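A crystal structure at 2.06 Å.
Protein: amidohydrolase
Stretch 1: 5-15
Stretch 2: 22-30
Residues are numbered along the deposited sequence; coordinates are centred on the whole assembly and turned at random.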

# COMPACT_ATOMS: atom_id res chain seq x y z
N VAL F 5 9.43 63.33 21.51
CA VAL F 5 8.33 62.35 21.72
C VAL F 5 8.72 61.29 22.77
O VAL F 5 8.64 60.06 22.55
CB VAL F 5 7.83 61.73 20.37
CG1 VAL F 5 8.93 60.87 19.69
CG2 VAL F 5 6.51 60.95 20.56
N LYS F 6 9.17 61.77 23.93
CA LYS F 6 9.33 60.92 25.10
C LYS F 6 7.94 60.60 25.66
O LYS F 6 6.99 61.35 25.42
CB LYS F 6 10.19 61.61 26.17
CG LYS F 6 11.58 61.98 25.70
CD LYS F 6 12.20 63.03 26.59
CE LYS F 6 13.20 62.45 27.57
NZ LYS F 6 14.61 62.75 27.18
N ILE F 7 7.83 59.48 26.37
CA ILE F 7 6.62 59.17 27.11
C ILE F 7 6.97 59.03 28.59
O ILE F 7 7.93 58.35 28.95
CB ILE F 7 5.95 57.86 26.63
CG1 ILE F 7 5.48 57.98 25.18
CG2 ILE F 7 4.79 57.49 27.54
CD1 ILE F 7 5.05 56.65 24.57
N LEU F 8 6.17 59.67 29.43
CA LEU F 8 6.38 59.61 30.86
C LEU F 8 5.18 58.95 31.51
O LEU F 8 4.09 59.53 31.56
CB LEU F 8 6.61 61.03 31.41
CG LEU F 8 6.84 61.21 32.91
CD1 LEU F 8 7.95 60.28 33.42
CD2 LEU F 8 7.13 62.69 33.24
N PHE F 9 5.37 57.73 31.99
CA PHE F 9 4.29 57.00 32.66
C PHE F 9 4.29 57.39 34.12
O PHE F 9 5.30 57.24 34.80
CB PHE F 9 4.48 55.49 32.51
CG PHE F 9 4.37 55.00 31.09
CD1 PHE F 9 3.12 54.78 30.50
CD2 PHE F 9 5.52 54.74 30.34
CE1 PHE F 9 3.02 54.32 29.18
CE2 PHE F 9 5.43 54.27 29.02
CZ PHE F 9 4.17 54.05 28.44
N LYS F 10 3.16 57.89 34.61
CA LYS F 10 3.10 58.44 35.97
C LYS F 10 2.25 57.62 36.95
O LYS F 10 1.12 57.26 36.65
CB LYS F 10 2.63 59.91 35.96
CG LYS F 10 3.55 60.83 35.15
CD LYS F 10 4.29 61.91 35.96
CE LYS F 10 4.44 61.64 37.46
NZ LYS F 10 5.59 62.43 38.02
N ASN F 11 2.81 57.36 38.13
CA ASN F 11 2.04 56.91 39.28
C ASN F 11 1.43 55.50 39.18
O ASN F 11 0.47 55.16 39.87
CB ASN F 11 0.97 57.97 39.66
CG ASN F 11 0.46 57.82 41.08
OD1 ASN F 11 1.21 57.49 42.00
ND2 ASN F 11 -0.83 58.05 41.26
N ALA F 12 2.02 54.67 38.31
CA ALA F 12 1.73 53.24 38.30
C ALA F 12 2.34 52.58 39.52
O ALA F 12 3.26 53.13 40.14
CB ALA F 12 2.31 52.60 37.03
N THR F 13 1.84 51.40 39.88
CA THR F 13 2.64 50.47 40.67
C THR F 13 3.57 49.80 39.65
O THR F 13 3.12 49.03 38.78
CB THR F 13 1.79 49.42 41.41
OG1 THR F 13 0.84 50.08 42.25
CG2 THR F 13 2.67 48.47 42.25
N VAL F 14 4.85 50.14 39.74
CA VAL F 14 5.86 49.68 38.79
C VAL F 14 6.52 48.41 39.31
O VAL F 14 6.98 48.38 40.46
CB VAL F 14 6.96 50.78 38.49
CG1 VAL F 14 7.97 50.28 37.44
CG2 VAL F 14 6.31 52.08 38.02
N PHE F 15 6.55 47.38 38.47
CA PHE F 15 7.22 46.13 38.76
C PHE F 15 8.47 45.97 37.88
O PHE F 15 8.39 45.41 36.78
CB PHE F 15 6.25 44.95 38.52
CG PHE F 15 5.35 44.66 39.69
CD1 PHE F 15 4.26 45.48 39.98
CD2 PHE F 15 5.57 43.55 40.48
CE1 PHE F 15 3.41 45.22 41.06
CE2 PHE F 15 4.73 43.27 41.58
CZ PHE F 15 3.65 44.11 41.86
N PHE F 22 7.18 49.42 43.35
CA PHE F 22 7.02 50.69 44.05
C PHE F 22 6.02 51.49 43.25
O PHE F 22 5.83 51.22 42.05
CB PHE F 22 8.35 51.46 44.10
CG PHE F 22 8.93 51.76 42.75
CD1 PHE F 22 9.63 50.78 42.05
CD2 PHE F 22 8.73 53.00 42.15
CE1 PHE F 22 10.14 51.05 40.78
CE2 PHE F 22 9.24 53.28 40.89
CZ PHE F 22 9.95 52.32 40.20
N LYS F 23 5.39 52.46 43.90
CA LYS F 23 4.56 53.44 43.23
C LYS F 23 5.48 54.50 42.63
O LYS F 23 6.32 55.07 43.32
CB LYS F 23 3.58 54.05 44.23
CG LYS F 23 2.25 54.48 43.61
CD LYS F 23 1.08 54.41 44.62
CE LYS F 23 0.54 52.99 44.82
NZ LYS F 23 -0.70 52.97 45.67
N GLY F 24 5.35 54.75 41.33
CA GLY F 24 6.28 55.66 40.68
C GLY F 24 6.16 55.74 39.18
O GLY F 24 5.15 55.35 38.60
N ASP F 25 7.23 56.22 38.56
CA ASP F 25 7.19 56.67 37.17
C ASP F 25 8.24 55.96 36.32
O ASP F 25 9.27 55.47 36.83
CB ASP F 25 7.44 58.18 37.08
CG ASP F 25 6.58 58.99 38.05
OD1 ASP F 25 5.41 58.64 38.29
OD2 ASP F 25 7.09 60.01 38.56
N VAL F 26 7.98 55.94 35.02
CA VAL F 26 8.92 55.39 34.07
C VAL F 26 8.95 56.33 32.87
O VAL F 26 7.91 56.65 32.30
CB VAL F 26 8.50 53.94 33.64
CG1 VAL F 26 9.38 53.41 32.51
CG2 VAL F 26 8.52 52.99 34.84
N LEU F 27 10.14 56.78 32.51
CA LEU F 27 10.34 57.66 31.36
C LEU F 27 10.98 56.88 30.23
O LEU F 27 11.98 56.17 30.43
CB LEU F 27 11.24 58.85 31.73
CG LEU F 27 11.68 59.82 30.62
CD1 LEU F 27 10.51 60.60 30.05
CD2 LEU F 27 12.76 60.80 31.12
N VAL F 28 10.39 57.03 29.05
CA VAL F 28 10.79 56.31 27.87
C VAL F 28 11.21 57.33 26.83
O VAL F 28 10.52 58.35 26.64
CB VAL F 28 9.59 55.48 27.30
CG1 VAL F 28 9.87 54.95 25.89
CG2 VAL F 28 9.24 54.34 28.24
N SER F 29 12.35 57.08 26.19
CA SER F 29 12.77 57.88 25.04
C SER F 29 13.62 57.03 24.11
O SER F 29 14.31 56.12 24.57
CB SER F 29 13.54 59.14 25.46
OG SER F 29 14.89 58.86 25.76
N ASN F 30 13.56 57.35 22.82
CA ASN F 30 14.25 56.59 21.76
C ASN F 30 14.05 55.08 21.86
O ASN F 30 14.97 54.30 21.63
CB ASN F 30 15.76 56.93 21.70
CG ASN F 30 16.05 58.34 21.18
OD1 ASN F 30 15.27 58.91 20.41
ND2 ASN F 30 17.18 58.89 21.59
O HOH W 1 11.56 59.44 22.01

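The antiparallel pairing of the two stretches is broken by a β-bulge: the register shifts by one residue between Phe-9 and Ala-12, where the chain turns a corner at Asn-11. Asp-25 braces this irregularity with its side chain. Its OD1 accepts a hydrogen bond from the backbone N of Asn-11 (2.9 Å), while its OD2 forms a salt bridge with NZ of Lys-10 (2.9 Å), so one buried carboxylate serves both a main-chain amide and a charged side chain. Asn-11 itself has positive phi (68°).

Before the bulge, the two strands run nearly antiparallel, their axes at 169°, with Ile-7 to Phe-9 paired against Val-28 to Val-26. Ile-7 and Val-28 form a reciprocal pair, Ile-7 N to Val-28 O at 2.9 Å and Val-28 N to Ile-7 O at 2.8 Å; Phe-9 N to Val-26 O (2.8 Å) and Val-26 N to Phe-9 O (3.0 Å) repeat the pattern. Beyond the corner the ladder resumes, with Gly-24 N donating to Ala-12 O (2.9 Å), Val-14 N to Phe-22 O (2.7 Å) and Phe-22 N to Val-14 O (3.1 Å).

Ile-7, Phe-9, Val-14, Phe-22, Val-26 and Val-28 lie on the same face of the sheet. Here Phe-9 CE2 meets Val-28 CG2 at 3.9 Å, the methyl lying at the ring edge, and Val-14 CG1 packs against Val-26 CG2 at 3.8 Å. Val-14 CB sits over one face of the Phe-22 ring, 4.1 Å from the centroid of that ring, in a CH-π contact. Gly-24 leaves room for this ring: an ideal CB on Gly-24 would lie 2.5 Å from Phe-22 CE2. On the other face, Leu-8 CD1 contacts Leu-27 CB at 4.0 Å, and the aliphatic part of Lys-6 extends the apolar packing, its CE lying 3.9 Å from Leu-27 CD2.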